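Long-range contacts in AvrRxo1-ORF1 (Xanthomonas oryzae pv. oryzicola, PDB 4Z8T), which is a type III effector with a polynucleotide kinase domain, probably phosphorylates a substrate through its P-loop fold, and binds its partner AvrRxo1-ORF2: residues A[102-107]-A[132-137]; A[68-73]-A[155-160]; A[195-200]-A[312-317]; A[239-244]-A[251-256]. All coordinates share one frame; numbering follows the deposited sequence.

Contact 1 (A[102-107]-A[132-137])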
loop_
_atom_site.group_PDB
_atom_site.type_symbol
_atom_site.label_atom_id
_atom_site.label_comp_id
_atom_site.label_asym_id
_atom_site.label_seq_id
_atom_site.Cartn_x
_atom_site.Cartn_y
_atom_site.Cartn_z
ATOM N N VAL A 102 3.081 11.629 33.242
ATOM C CA VAL A 102 4.441 11.114 33.078
ATOM C C VAL A 102 4.876 11.204 31.621
ATOM O O VAL A 102 4.341 10.513 30.755
ATOM C CB VAL A 102 4.573 9.663 33.546
ATOM C CG1 VAL A 102 6.000 9.168 33.324
ATOM C CG2 VAL A 102 4.198 9.552 35.007
ATOM N N ASN A 103 5.859 12.067 31.370
ATOM C CA ASN A 103 6.270 12.445 30.029
ATOM C C ASN A 103 7.485 13.355 30.190
ATOM O O ASN A 103 7.360 14.415 30.793
ATOM C CB ASN A 103 5.127 13.227 29.376
ATOM C CG ASN A 103 5.431 13.659 27.960
ATOM O OD1 ASN A 103 6.554 13.527 27.473
ATOM N ND2 ASN A 103 4.417 14.193 27.284
ATOM N N PRO A 104 8.650 12.955 29.653
ATOM C CA PRO A 104 9.859 13.792 29.774
ATOM C C PRO A 104 9.676 15.174 29.176
ATOM O O PRO A 104 10.246 16.151 29.660
ATOM C CB PRO A 104 10.914 13.022 28.970
ATOM C CG PRO A 104 10.141 12.077 28.100
ATOM C CD PRO A 104 8.906 11.723 28.886
ATOM N N ASP A 105 8.877 15.270 28.125
ATOM C CA ASP A 105 8.684 16.559 27.483
ATOM C C ASP A 105 8.108 17.666 28.373
ATOM O O ASP A 105 8.296 18.846 28.075
ATOM C CB ASP A 105 7.826 16.389 26.229
ATOM C CG ASP A 105 8.488 15.508 25.197
ATOM O OD1 ASP A 105 9.735 15.481 25.150
ATOM O OD2 ASP A 105 7.760 14.831 24.441
ATOM N N VAL A 106 7.415 17.303 29.454
ATOM C CA VAL A 106 6.827 18.316 30.335
ATOM C C VAL A 106 7.883 19.128 31.087
ATOM O O VAL A 106 7.575 20.207 31.594
ATOM C CB VAL A 106 5.833 17.737 31.383
ATOM C CG1 VAL A 106 4.700 16.958 30.706
ATOM C CG2 VAL A 106 6.564 16.888 32.416
ATOM N N PHE A 107 9.107 18.606 31.167
ATOM C CA PHE A 107 10.177 19.305 31.900
ATOM C C PHE A 107 11.044 20.150 30.989
ATOM O O PHE A 107 11.870 20.936 31.475
ATOM C CB PHE A 107 11.082 18.317 32.641
ATOM C CG PHE A 107 10.380 17.555 33.736
ATOM C CD1 PHE A 107 10.026 18.193 34.915
ATOM C CD2 PHE A 107 10.078 16.205 33.586
ATOM C CE1 PHE A 107 9.379 17.514 35.932
ATOM C CE2 PHE A 107 9.427 15.514 34.600
ATOM C CZ PHE A 107 9.082 16.169 35.780
ATOM N N PHE A 132 15.707 11.870 32.762
ATOM C CA PHE A 132 16.084 11.592 34.140
ATOM C C PHE A 132 15.027 12.090 35.129
ATOM O O PHE A 132 14.647 11.376 36.061
ATOM C CB PHE A 132 17.452 12.206 34.435
ATOM C CG PHE A 132 17.676 12.523 35.875
ATOM C CD1 PHE A 132 18.047 11.533 36.769
ATOM C CD2 PHE A 132 17.538 13.823 36.336
ATOM C CE1 PHE A 132 18.259 11.832 38.104
ATOM C CE2 PHE A 132 17.744 14.125 37.671
ATOM C CZ PHE A 132 18.109 13.124 38.553
ATOM N N LEU A 133 14.540 13.311 34.930
ATOM C CA LEU A 133 13.497 13.830 35.805
ATOM C C LEU A 133 12.202 13.034 35.681
ATOM O O LEU A 133 11.526 12.804 36.677
ATOM C CB LEU A 133 13.233 15.311 35.531
ATOM C CG LEU A 133 14.331 16.270 35.980
ATOM C CD1 LEU A 133 13.869 17.706 35.811
ATOM C CD2 LEU A 133 14.739 16.008 37.436
ATOM N N ALA A 134 11.851 12.621 34.464
ATOM C CA ALA A 134 10.616 11.866 34.276
ATOM C C ALA A 134 10.689 10.536 35.007
ATOM O O ALA A 134 9.689 10.062 35.560
ATOM C CB ALA A 134 10.335 11.646 32.790
ATOM N N ASP A 135 11.875 9.935 35.017
ATOM C CA ASP A 135 12.044 8.640 35.665
ATOM C C ASP A 135 11.987 8.773 37.176
ATOM O O ASP A 135 11.440 7.910 37.871
ATOM C CB ASP A 135 13.357 7.994 35.228
ATOM C CG ASP A 135 13.330 7.560 33.789
ATOM O OD1 ASP A 135 12.221 7.378 33.243
ATOM O OD2 ASP A 135 14.421 7.390 33.200
ATOM N N ARG A 136 12.550 9.858 37.698
ATOM C CA ARG A 136 12.429 10.116 39.119
ATOM C C ARG A 136 10.976 10.414 39.480
ATOM O O ARG A 136 10.476 9.973 40.515
ATOM C CB ARG A 136 13.346 11.269 39.533
ATOM C CG ARG A 136 13.203 11.641 40.982
ATOM C CD ARG A 136 14.544 11.783 41.698
ATOM N NE ARG A 136 14.400 12.632 42.878
ATOM C CZ ARG A 136 13.778 12.263 43.994
ATOM N NH1 ARG A 136 13.686 13.109 45.008
ATOM N NH2 ARG A 136 13.247 11.051 44.101
ATOM N N PHE A 137 10.293 11.135 38.594
ATOM C CA PHE A 137 8.894 11.493 38.802
ATOM C C PHE A 137 8.047 10.214 38.825
ATOM O O PHE A 137 7.260 9.995 39.751
ATOM C CB PHE A 137 8.466 12.471 37.695
ATOM C CG PHE A 137 7.007 12.850 37.709
ATOM C CD1 PHE A 137 6.364 13.233 38.876
ATOM C CD2 PHE A 137 6.289 12.861 36.523
ATOM C CE1 PHE A 137 5.024 13.593 38.861
ATOM C CE2 PHE A 137 4.951 13.229 36.499
ATOM C CZ PHE A 137 4.319 13.597 37.666
#
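Phe107 presents one ring face to Leu133, with Val106 CG2 on the opposite face. Leu133 CB lies over its face as a CH-pi contact, 3.9 Å from the Phe107 ring centroid and 14° off its normal. Leu133 CD1 adds a second touch at Phe107 CD1, while the two side chains cross obliquely. A loop of the P-loop kinase fold is thereby packed against helix 123-141, whose Phe137 is also covered by Ala47 and Ala51 of helix 34-60. Phe137 CB comes to the edge of the Phe107 ring, 4.2 Å from Phe107 CZ. With CG anti to its own backbone N (chi1 175°), Phe137 directs its ring to Val102, whose CG2 meets Phe137 CE2 at 4.0 Å. In the middle, Ala134 CB presses on the backbone of the loop, 3.7 Å from Pro104 CA. The loop ahead of helix 108-113 is shaped by an Asx turn: Asn103 OD1 accepts from Asp105 N at 3.0 Å, with the donor well above the carbonyl plane. Asp105 OD2 hydrogen-bonds to Ser98 OG and Asp135 OD2 makes a salt bridge to Arg59, both of the AvrRxo1-ORF2 chain.

Contact 2 (A[68-73]-A[155-160]). With SO4 (sulfate ion), chain C.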
loop_
_atom_site.group_PDB
_atom_site.type_symbol
_atom_site.label_atom_id
_atom_site.label_comp_id
_atom_site.label_asym_id
_atom_site.label_seq_id
_atom_site.Cartn_x
_atom_site.Cartn_y
_atom_site.Cartn_z
ATOM N N PHE A 68 -3.583 5.388 33.296
ATOM C CA PHE A 68 -4.102 5.785 31.991
ATOM C C PHE A 68 -2.919 5.894 31.045
ATOM O O PHE A 68 -2.006 6.698 31.272
ATOM C CB PHE A 68 -4.787 7.157 32.070
ATOM C CG PHE A 68 -6.088 7.140 32.809
ATOM C CD1 PHE A 68 -6.121 7.354 34.182
ATOM C CD2 PHE A 68 -7.276 6.897 32.140
ATOM C CE1 PHE A 68 -7.326 7.344 34.874
ATOM C CE2 PHE A 68 -8.480 6.877 32.823
ATOM C CZ PHE A 68 -8.506 7.099 34.195
ATOM N N ALA A 69 -2.918 5.072 30.001
ATOM C CA ALA A 69 -1.808 5.013 29.057
ATOM C C ALA A 69 -2.308 5.561 27.724
ATOM O O ALA A 69 -3.299 5.082 27.178
ATOM C CB ALA A 69 -1.321 3.560 28.901
ATOM N N LEU A 70 -1.644 6.593 27.218
ATOM C CA LEU A 70 -1.981 7.141 25.912
ATOM C C LEU A 70 -0.877 6.757 24.937
ATOM O O LEU A 70 0.177 7.396 24.883
ATOM C CB LEU A 70 -2.105 8.667 25.991
ATOM C CG LEU A 70 -2.968 9.136 27.164
ATOM C CD1 LEU A 70 -2.976 10.666 27.294
ATOM C CD2 LEU A 70 -4.367 8.603 26.986
ATOM N N ARG A 71 -1.113 5.680 24.191
ATOM C CA ARG A 71 -0.154 5.159 23.229
ATOM C C ARG A 71 -0.340 5.831 21.881
ATOM O O ARG A 71 -1.463 6.057 21.445
ATOM C CB ARG A 71 -0.404 3.658 23.054
ATOM C CG ARG A 71 0.572 2.948 22.132
ATOM C CD ARG A 71 0.404 1.425 22.184
ATOM N NE ARG A 71 1.496 0.779 21.470
ATOM C CZ ARG A 71 1.471 0.429 20.185
ATOM N NH1 ARG A 71 0.398 0.662 19.439
ATOM N NH2 ARG A 71 2.543 -0.129 19.636
ATOM N N GLY A 72 0.761 6.123 21.205
ATOM C CA GLY A 72 0.661 6.551 19.821
ATOM C C GLY A 72 1.822 7.415 19.415
ATOM O O GLY A 72 2.486 8.016 20.262
ATOM N N ASN A 73 2.045 7.483 18.105
ATOM C CA ASN A 73 3.151 8.250 17.558
ATOM C C ASN A 73 2.974 9.758 17.754
ATOM O O ASN A 73 1.905 10.250 18.105
ATOM C CB ASN A 73 3.293 7.935 16.062
ATOM C CG ASN A 73 4.642 8.330 15.502
ATOM O OD1 ASN A 73 5.646 8.375 16.224
ATOM N ND2 ASN A 73 4.676 8.612 14.191
ATOM N N VAL A 155 -1.043 9.057 34.817
ATOM C CA VAL A 155 -1.182 9.116 33.367
ATOM C C VAL A 155 0.179 9.010 32.716
ATOM O O VAL A 155 1.094 9.758 33.061
ATOM C CB VAL A 155 -1.825 10.442 32.909
ATOM C CG1 VAL A 155 -2.065 10.418 31.396
ATOM C CG2 VAL A 155 -3.111 10.693 33.646
ATOM N N VAL A 156 0.318 8.074 31.782
ATOM C CA VAL A 156 1.571 7.891 31.063
ATOM C C VAL A 156 1.323 8.308 29.626
ATOM O O VAL A 156 0.507 7.723 28.920
ATOM C CB VAL A 156 2.076 6.439 31.135
ATOM C CG1 VAL A 156 3.399 6.286 30.364
ATOM C CG2 VAL A 156 2.275 6.032 32.584
ATOM N N ASP A 157 2.016 9.372 29.234
ATOM C CA ASP A 157 1.836 10.032 27.969
ATOM C C ASP A 157 3.151 9.896 27.201
ATOM O O ASP A 157 3.986 10.793 27.235
ATOM C CB ASP A 157 1.559 11.505 28.275
ATOM C CG ASP A 157 1.256 12.307 27.052
ATOM O OD1 ASP A 157 1.015 11.705 25.982
ATOM O OD2 ASP A 157 1.246 13.549 27.170
ATOM N N LYS A 158 3.338 8.753 26.543
ATOM C CA LYS A 158 4.574 8.420 25.850
ATOM C C LYS A 158 4.170 7.661 24.608
ATOM O O LYS A 158 3.023 7.214 24.494
ATOM C CB LYS A 158 5.455 7.507 26.707
ATOM C CG LYS A 158 5.997 8.129 27.982
ATOM C CD LYS A 158 6.887 7.116 28.684
ATOM C CE LYS A 158 7.392 7.639 30.008
ATOM N NZ LYS A 158 8.528 6.803 30.481
ATOM N N ARG A 159 5.106 7.493 23.680
ATOM C CA ARG A 159 4.788 6.752 22.465
ATOM C C ARG A 159 4.362 5.321 22.768
ATOM O O ARG A 159 3.424 4.804 22.144
ATOM C CB ARG A 159 5.967 6.758 21.495
ATOM C CG ARG A 159 5.624 6.132 20.135
ATOM C CD ARG A 159 6.757 6.220 19.113
ATOM N NE ARG A 159 7.035 7.605 18.742
ATOM C CZ ARG A 159 8.011 8.341 19.260
ATOM N NH1 ARG A 159 8.809 7.827 20.182
ATOM N NH2 ARG A 159 8.175 9.601 18.870
ATOM N N LEU A 160 5.063 4.692 23.722
ATOM C CA LEU A 160 4.774 3.325 24.179
ATOM C C LEU A 160 4.736 2.344 23.016
ATOM O O LEU A 160 3.863 1.472 22.962
ATOM C CB LEU A 160 3.463 3.266 24.975
ATOM C CG LEU A 160 3.389 4.163 26.215
ATOM C CD1 LEU A 160 1.984 4.190 26.788
ATOM C CD2 LEU A 160 4.400 3.713 27.272
HETATM S S SO4 C . 9.451 4.647 22.015
HETATM O O1 SO4 C . 8.085 4.151 22.127
HETATM O O2 SO4 C . 9.730 5.098 20.655
HETATM O O3 SO4 C . 10.396 3.580 22.361
HETATM O O4 SO4 C . 9.646 5.759 22.941
#
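The Arg159 guanidinium is used at its edge: NE donates a hydrogen bond to Asn73 OD1 at 3.0 Å, close to both the guanidinium plane and the carbonyl plane, and NH1 bonds to sulfate O2. The Asn73 amide and Arg159 guanidinium planes are 56° apart, and a bend at chi3 (-66°) brings the Arg159 head alongside the amide. The Arg71 guanidinium also meets its partner at an edge. An extended chain carries NE to Leu160 O at 2.9 Å, with the donor above the carbonyl plane; its NH1 forms a salt bridge with Asp184. Earlier along both segments, strands 66-71 and 154-157 run parallel in the central sheet. Val156 N to Phe68 O (2.7 Å) and Leu70 N to Val156 O (3.0 Å) are nearly straight bonds. Past the strands, Gly72 N bonds to Arg159 O at 3.1 Å. Leu160 CD1 covers Ala69 CB, and Leu70 CD1 meets Val155 CG1 on the other sheet face. Leu70 O and Lys158 O approach to 2.9 Å, two acceptors bridged by Lys78 NZ, which Gly72 O also accepts from. Three carbonyls thus grip the lysine of a probable Walker A motif, and their negative ends would help to stabilise its charge.

Contact 3 (A[195-200]-A[312-317]). With SO4 (sulfate ion), chain E.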
loop_
_atom_site.group_PDB
_atom_site.type_symbol
_atom_site.label_atom_id
_atom_site.label_comp_id
_atom_site.label_asym_id
_atom_site.label_seq_id
_atom_site.Cartn_x
_atom_site.Cartn_y
_atom_site.Cartn_z
ATOM N N GLY A 195 1.604 17.598 11.383
ATOM C CA GLY A 195 1.338 17.925 12.771
ATOM C C GLY A 195 2.552 18.525 13.470
ATOM O O GLY A 195 2.434 19.469 14.249
ATOM N N VAL A 196 3.725 17.965 13.200
ATOM C CA VAL A 196 4.959 18.469 13.782
ATOM C C VAL A 196 5.284 19.865 13.233
ATOM O O VAL A 196 5.661 20.762 13.989
ATOM C CB VAL A 196 6.118 17.502 13.544
ATOM C CG1 VAL A 196 7.448 18.160 13.926
ATOM C CG2 VAL A 196 5.905 16.247 14.393
ATOM N N LEU A 197 5.129 20.045 11.926
ATOM C CA LEU A 197 5.412 21.357 11.324
ATOM C C LEU A 197 4.488 22.449 11.841
ATOM O O LEU A 197 4.872 23.623 11.840
ATOM C CB LEU A 197 5.352 21.295 9.788
ATOM C CG LEU A 197 6.435 20.457 9.096
ATOM C CD1 LEU A 197 6.303 20.553 7.581
ATOM C CD2 LEU A 197 7.855 20.873 9.519
ATOM N N GLN A 198 3.283 22.078 12.285
ATOM C CA GLN A 198 2.335 23.046 12.848
ATOM C C GLN A 198 2.650 23.455 14.275
ATOM O O GLN A 198 2.166 24.490 14.744
ATOM C CB GLN A 198 0.911 22.490 12.824
ATOM C CG GLN A 198 0.319 22.440 11.441
ATOM C CD GLN A 198 -1.020 21.747 11.413
ATOM O OE1 GLN A 198 -1.123 20.593 10.996
ATOM N NE2 GLN A 198 -2.059 22.444 11.857
ATOM N N ARG A 199 3.442 22.647 14.975
ATOM C CA ARG A 199 3.792 22.980 16.352
ATOM C C ARG A 199 4.761 24.143 16.351
ATOM O O ARG A 199 5.805 24.079 15.719
ATOM C CB ARG A 199 4.414 21.770 17.060
ATOM C CG ARG A 199 3.403 20.679 17.309
ATOM C CD ARG A 199 4.058 19.422 17.849
ATOM N NE ARG A 199 3.039 18.483 18.283
ATOM C CZ ARG A 199 3.291 17.335 18.897
ATOM N NH1 ARG A 199 4.540 16.984 19.147
ATOM N NH2 ARG A 199 2.280 16.553 19.258
ATOM N N LYS A 200 4.418 25.212 17.059
ATOM C CA LYS A 200 5.279 26.382 17.057
ATOM C C LYS A 200 6.278 26.334 18.218
ATOM O O LYS A 200 5.953 25.840 19.296
ATOM C CB LYS A 200 4.426 27.653 17.054
ATOM C CG LYS A 200 3.490 27.691 15.843
ATOM C CD LYS A 200 2.793 29.033 15.685
ATOM C CE LYS A 200 1.500 29.109 16.488
ATOM N NZ LYS A 200 0.298 28.753 15.667
ATOM N N ALA A 312 -0.396 27.178 6.406
ATOM C CA ALA A 312 0.677 28.081 6.800
ATOM C C ALA A 312 1.948 27.356 7.225
ATOM O O ALA A 312 3.056 27.795 6.923
ATOM C CB ALA A 312 0.200 29.003 7.891
ATOM N N ALA A 313 1.788 26.244 7.939
ATOM C CA ALA A 313 2.949 25.477 8.379
ATOM C C ALA A 313 3.718 24.893 7.194
ATOM O O ALA A 313 4.946 24.878 7.197
ATOM C CB ALA A 313 2.521 24.386 9.326
ATOM N N LEU A 314 2.990 24.391 6.199
ATOM C CA LEU A 314 3.601 23.775 5.027
ATOM C C LEU A 314 4.258 24.813 4.127
ATOM O O LEU A 314 5.343 24.581 3.610
ATOM C CB LEU A 314 2.568 22.980 4.232
ATOM C CG LEU A 314 2.042 21.706 4.898
ATOM C CD1 LEU A 314 0.858 21.121 4.146
ATOM C CD2 LEU A 314 3.164 20.691 4.967
ATOM N N GLU A 315 3.597 25.951 3.943
ATOM C CA GLU A 315 4.116 26.977 3.032
ATOM C C GLU A 315 5.475 27.498 3.491
ATOM O O GLU A 315 6.325 27.845 2.661
ATOM C CB GLU A 315 3.117 28.132 2.866
ATOM C CG GLU A 315 1.809 27.765 2.162
ATOM C CD GLU A 315 1.946 27.636 0.650
ATOM O OE1 GLU A 315 3.060 27.848 0.122
ATOM O OE2 GLU A 315 0.929 27.330 -0.016
ATOM N N LYS A 316 5.687 27.518 4.805
ATOM C CA LYS A 316 6.959 27.952 5.375
ATOM C C LYS A 316 8.123 27.095 4.885
ATOM O O LYS A 316 9.264 27.557 4.825
ATOM C CB LYS A 316 6.881 27.971 6.908
ATOM C CG LYS A 316 5.853 28.970 7.428
ATOM C CD LYS A 316 5.746 29.042 8.952
ATOM C CE LYS A 316 4.662 30.056 9.359
ATOM N NZ LYS A 316 4.360 30.067 10.828
ATOM N N TYR A 317 7.818 25.852 4.506
ATOM C CA TYR A 317 8.827 24.915 4.043
ATOM C C TYR A 317 8.584 24.465 2.604
ATOM O O TYR A 317 9.040 23.402 2.189
ATOM C CB TYR A 317 8.912 23.723 5.011
ATOM C CG TYR A 317 9.304 24.172 6.399
ATOM C CD1 TYR A 317 10.632 24.437 6.706
ATOM C CD2 TYR A 317 8.346 24.382 7.383
ATOM C CE1 TYR A 317 11.001 24.869 7.958
ATOM C CE2 TYR A 317 8.711 24.819 8.648
ATOM C CZ TYR A 317 10.041 25.056 8.923
ATOM O OH TYR A 317 10.417 25.498 10.170
HETATM S S SO4 E . 3.549 13.868 21.213
HETATM O O1 SO4 E . 2.753 14.898 21.882
HETATM O O2 SO4 E . 2.648 13.106 20.353
HETATM O O3 SO4 E . 4.094 12.986 22.247
HETATM O O4 SO4 E . 4.670 14.457 20.486
HETATM O O HOH W 1 5.981 25.281 10.047
#
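Apolar packing comes first, and Leu197 carries most of it. Its two methyls part company: CD1 meets Leu314 CD2 at 4.1 Å, the side chains crossing at about a right angle, whereas CD2 lies obliquely against the Tyr317 ring, 4.1 Å from Tyr317 CE2. The backbones are nearest at Gln198 and Ala313, where a small methyl makes the contact: Ala313 CB sits 3.5 Å from Leu197 O and 3.6 Å from Gln198 CG. Among polar links, one water donates hydrogen bonds to Leu197 O at 2.7 Å and to Ala313 O at 3.1 Å, joining a backbone carbonyl of each segment at the edge of the Tyr317 ring. The Tyr317 hydroxyl bonds to His329, which also holds Arg199 O. The ionic part points elsewhere: Arg199, extended from CG to NE, places its guanidinium edge-on to a sulfate, with NH1 bonding O4 at 2.9 Å in a nearly straight line and NH2 weakly bonding O1. The packing joins helix 189-198 to helix 304-315, with helix 322-331 also touching Leu197. Ala75 N, in the probable P-loop, binds the same sulfate, which probably came from the crystallisation liquor but is consistent with an anion-binding site there.

Contact 4 (A[239-244]-A[251-256])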
loop_
_atom_site.group_PDB
_atom_site.type_symbol
_atom_site.label_atom_id
_atom_site.label_comp_id
_atom_site.label_asym_id
_atom_site.label_seq_id
_atom_site.Cartn_x
_atom_site.Cartn_y
_atom_site.Cartn_z
ATOM N N ASN A 239 -8.858 -1.913 30.080
ATOM C CA ASN A 239 -9.550 -1.792 28.804
ATOM C C ASN A 239 -8.644 -1.165 27.761
ATOM O O ASN A 239 -7.719 -0.435 28.102
ATOM C CB ASN A 239 -10.826 -0.971 28.962
ATOM C CG ASN A 239 -11.805 -1.625 29.919
ATOM O OD1 ASN A 239 -12.213 -2.768 29.715
ATOM N ND2 ASN A 239 -12.141 -0.924 30.997
ATOM N N TYR A 240 -8.930 -1.472 26.499
ATOM C CA TYR A 240 -8.141 -1.010 25.354
ATOM C C TYR A 240 -9.072 -0.439 24.283
ATOM O O TYR A 240 -10.066 -1.057 23.918
ATOM C CB TYR A 240 -7.342 -2.180 24.760
ATOM C CG TYR A 240 -6.635 -1.825 23.471
ATOM C CD1 TYR A 240 -7.298 -1.919 22.247
ATOM C CD2 TYR A 240 -5.320 -1.379 23.473
ATOM C CE1 TYR A 240 -6.677 -1.576 21.067
ATOM C CE2 TYR A 240 -4.677 -1.040 22.281
ATOM C CZ TYR A 240 -5.370 -1.138 21.084
ATOM O OH TYR A 240 -4.743 -0.812 19.899
ATOM N N ARG A 241 -8.729 0.739 23.754
ATOM C CA ARG A 241 -9.440 1.279 22.593
ATOM C C ARG A 241 -8.425 1.798 21.604
ATOM O O ARG A 241 -7.443 2.442 21.996
ATOM C CB ARG A 241 -10.365 2.430 23.004
ATOM C CG ARG A 241 -11.634 1.974 23.706
ATOM C CD ARG A 241 -12.443 3.179 24.185
ATOM N NE ARG A 241 -11.796 3.806 25.343
ATOM C CZ ARG A 241 -11.995 5.067 25.707
ATOM N NH1 ARG A 241 -12.814 5.833 24.996
ATOM N NH2 ARG A 241 -11.362 5.558 26.762
ATOM N N LEU A 242 -8.664 1.523 20.328
ATOM C CA LEU A 242 -7.791 1.967 19.251
ATOM C C LEU A 242 -8.563 2.923 18.374
ATOM O O LEU A 242 -9.621 2.583 17.876
ATOM C CB LEU A 242 -7.387 0.776 18.380
ATOM C CG LEU A 242 -6.676 1.106 17.055
ATOM C CD1 LEU A 242 -5.362 1.875 17.265
ATOM C CD2 LEU A 242 -6.407 -0.217 16.338
ATOM N N PHE A 243 -8.015 4.119 18.168
ATOM C CA PHE A 243 -8.673 5.101 17.303
ATOM C C PHE A 243 -7.770 5.351 16.131
ATOM O O PHE A 243 -6.576 5.524 16.315
ATOM C CB PHE A 243 -8.901 6.423 18.049
ATOM C CG PHE A 243 -9.879 6.315 19.182
ATOM C CD1 PHE A 243 -11.241 6.440 18.962
ATOM C CD2 PHE A 243 -9.434 6.049 20.472
ATOM C CE1 PHE A 243 -12.147 6.323 20.026
ATOM C CE2 PHE A 243 -10.336 5.938 21.530
ATOM C CZ PHE A 243 -11.676 6.068 21.309
ATOM N N GLY A 244 -8.340 5.357 14.931
ATOM C CA GLY A 244 -7.580 5.604 13.723
ATOM C C GLY A 244 -8.162 6.806 13.020
ATOM O O GLY A 244 -9.172 7.353 13.465
ATOM N N LYS A 251 -11.133 11.178 13.824
ATOM C CA LYS A 251 -10.795 9.947 14.529
ATOM C C LYS A 251 -12.018 9.064 14.665
ATOM O O LYS A 251 -13.117 9.540 14.986
ATOM C CB LYS A 251 -10.239 10.278 15.911
ATOM C CG LYS A 251 -8.850 10.912 15.875
ATOM C CD LYS A 251 -7.837 9.923 15.319
ATOM C CE LYS A 251 -6.417 10.390 15.552
ATOM N NZ LYS A 251 -6.029 11.503 14.619
ATOM N N VAL A 252 -11.828 7.764 14.451
ATOM C CA VAL A 252 -12.923 6.816 14.579
ATOM C C VAL A 252 -12.417 5.610 15.348
ATOM O O VAL A 252 -11.224 5.304 15.307
ATOM C CB VAL A 252 -13.460 6.366 13.209
ATOM C CG1 VAL A 252 -14.073 7.542 12.456
ATOM C CG2 VAL A 252 -12.340 5.782 12.392
HETATM N N MSE A 253 -13.323 4.940 16.044
HETATM C CA MSE A 253 -12.971 3.722 16.765
HETATM C C MSE A 253 -12.699 2.612 15.771
HETATM O O MSE A 253 -13.465 2.404 14.816
HETATM C CB MSE A 253 -14.117 3.302 17.674
HETATM C CG MSE A 253 -13.848 2.026 18.393
HETATM SE SE MSE A 253 -12.894 2.418 20.027
HETATM C CE MSE A 253 -14.248 3.489 21.007
ATOM N N VAL A 254 -11.612 1.880 15.997
ATOM C CA VAL A 254 -11.196 0.859 15.046
ATOM C C VAL A 254 -11.270 -0.540 15.661
ATOM O O VAL A 254 -11.766 -1.470 15.034
ATOM C CB VAL A 254 -9.778 1.148 14.537
ATOM C CG1 VAL A 254 -9.251 -0.036 13.700
ATOM C CG2 VAL A 254 -9.788 2.405 13.682
ATOM N N ALA A 255 -10.764 -0.684 16.881
ATOM C CA ALA A 255 -10.854 -1.971 17.588
ATOM C C ALA A 255 -10.884 -1.683 19.078
ATOM O O ALA A 255 -10.447 -0.625 19.516
ATOM C CB ALA A 255 -9.663 -2.885 17.237
ATOM N N SER A 256 -11.366 -2.633 19.870
ATOM C CA SER A 256 -11.481 -2.390 21.301
ATOM C C SER A 256 -11.522 -3.665 22.114
ATOM O O SER A 256 -11.995 -4.703 21.645
ATOM C CB SER A 256 -12.730 -1.546 21.614
ATOM O OG SER A 256 -13.928 -2.215 21.227
#
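Leu242 and Val254 form the apolar centre of this beta hairpin, lying side by side and pointing the same way, with Leu242 CD2 3.9 Å from Val254 CG1. Ala255 CB, on the same sheet face as Leu242, lies next to that CD2 methyl, and Leu269 and Tyr270 of helix 267-272 also touch Val254. The register slips by one residue between Leu242 and Phe243, a beta bulge at which Val254 has a psi of -46° instead of an extended value and turns its CG2 to Gly244 N. On the other face Met253, modelled as selenomethionine, makes a Met-aromatic contact: SE lies over the Phe243 ring, 4.3 Å from its centroid and 26° off the normal. Bends at chi2 and chi3 lay Met253 CE 3.7 Å from Phe243 CZ, and Arg241 CD packs on the same CE. The backbones are stitched by four bonds running nearly along their C=O axes. Leu242, opposite the bulge, makes two, its N to Ala255 O and its O from Val254 N; the others pair Gly244 with Val252, both at 2.9 Å between N and O. Further out, the polar heads turn to other parts of the fold: Tyr240 OH to Asp184, Arg241 NH1 to Lys85 O, and Ser256 OG to Glu265. Lys251, bent at chi2 and chi4, lays its CD 3.4 Å from Gly244 O and carries NZ to Thr76 O and Thr245 OG1.

All four contacts are largely buried, but contact 2 lies deepest, about 6 Å from the chain centre to its own, and contact 3 farthest out at about 19 Å. Contacts 2 and 4 belong to one mixed sheet: the first pairs parallel strands, the second an antiparallel hairpin, and both are built on backbone bonds, to which contact 2 adds arginine side-chain bonds. Contact 1 packs a loop on a helix and contact 3 joins two helices, both mainly through apolar side chains, with a bridging water in contact 3. Contact 1 is nested in the chain loop closed by contact 2 and touches it through Val102, whose N and O probably bond to Val155 O and Asp157 N. Contacts 1 and 4 lie on opposite sides of the chain centre.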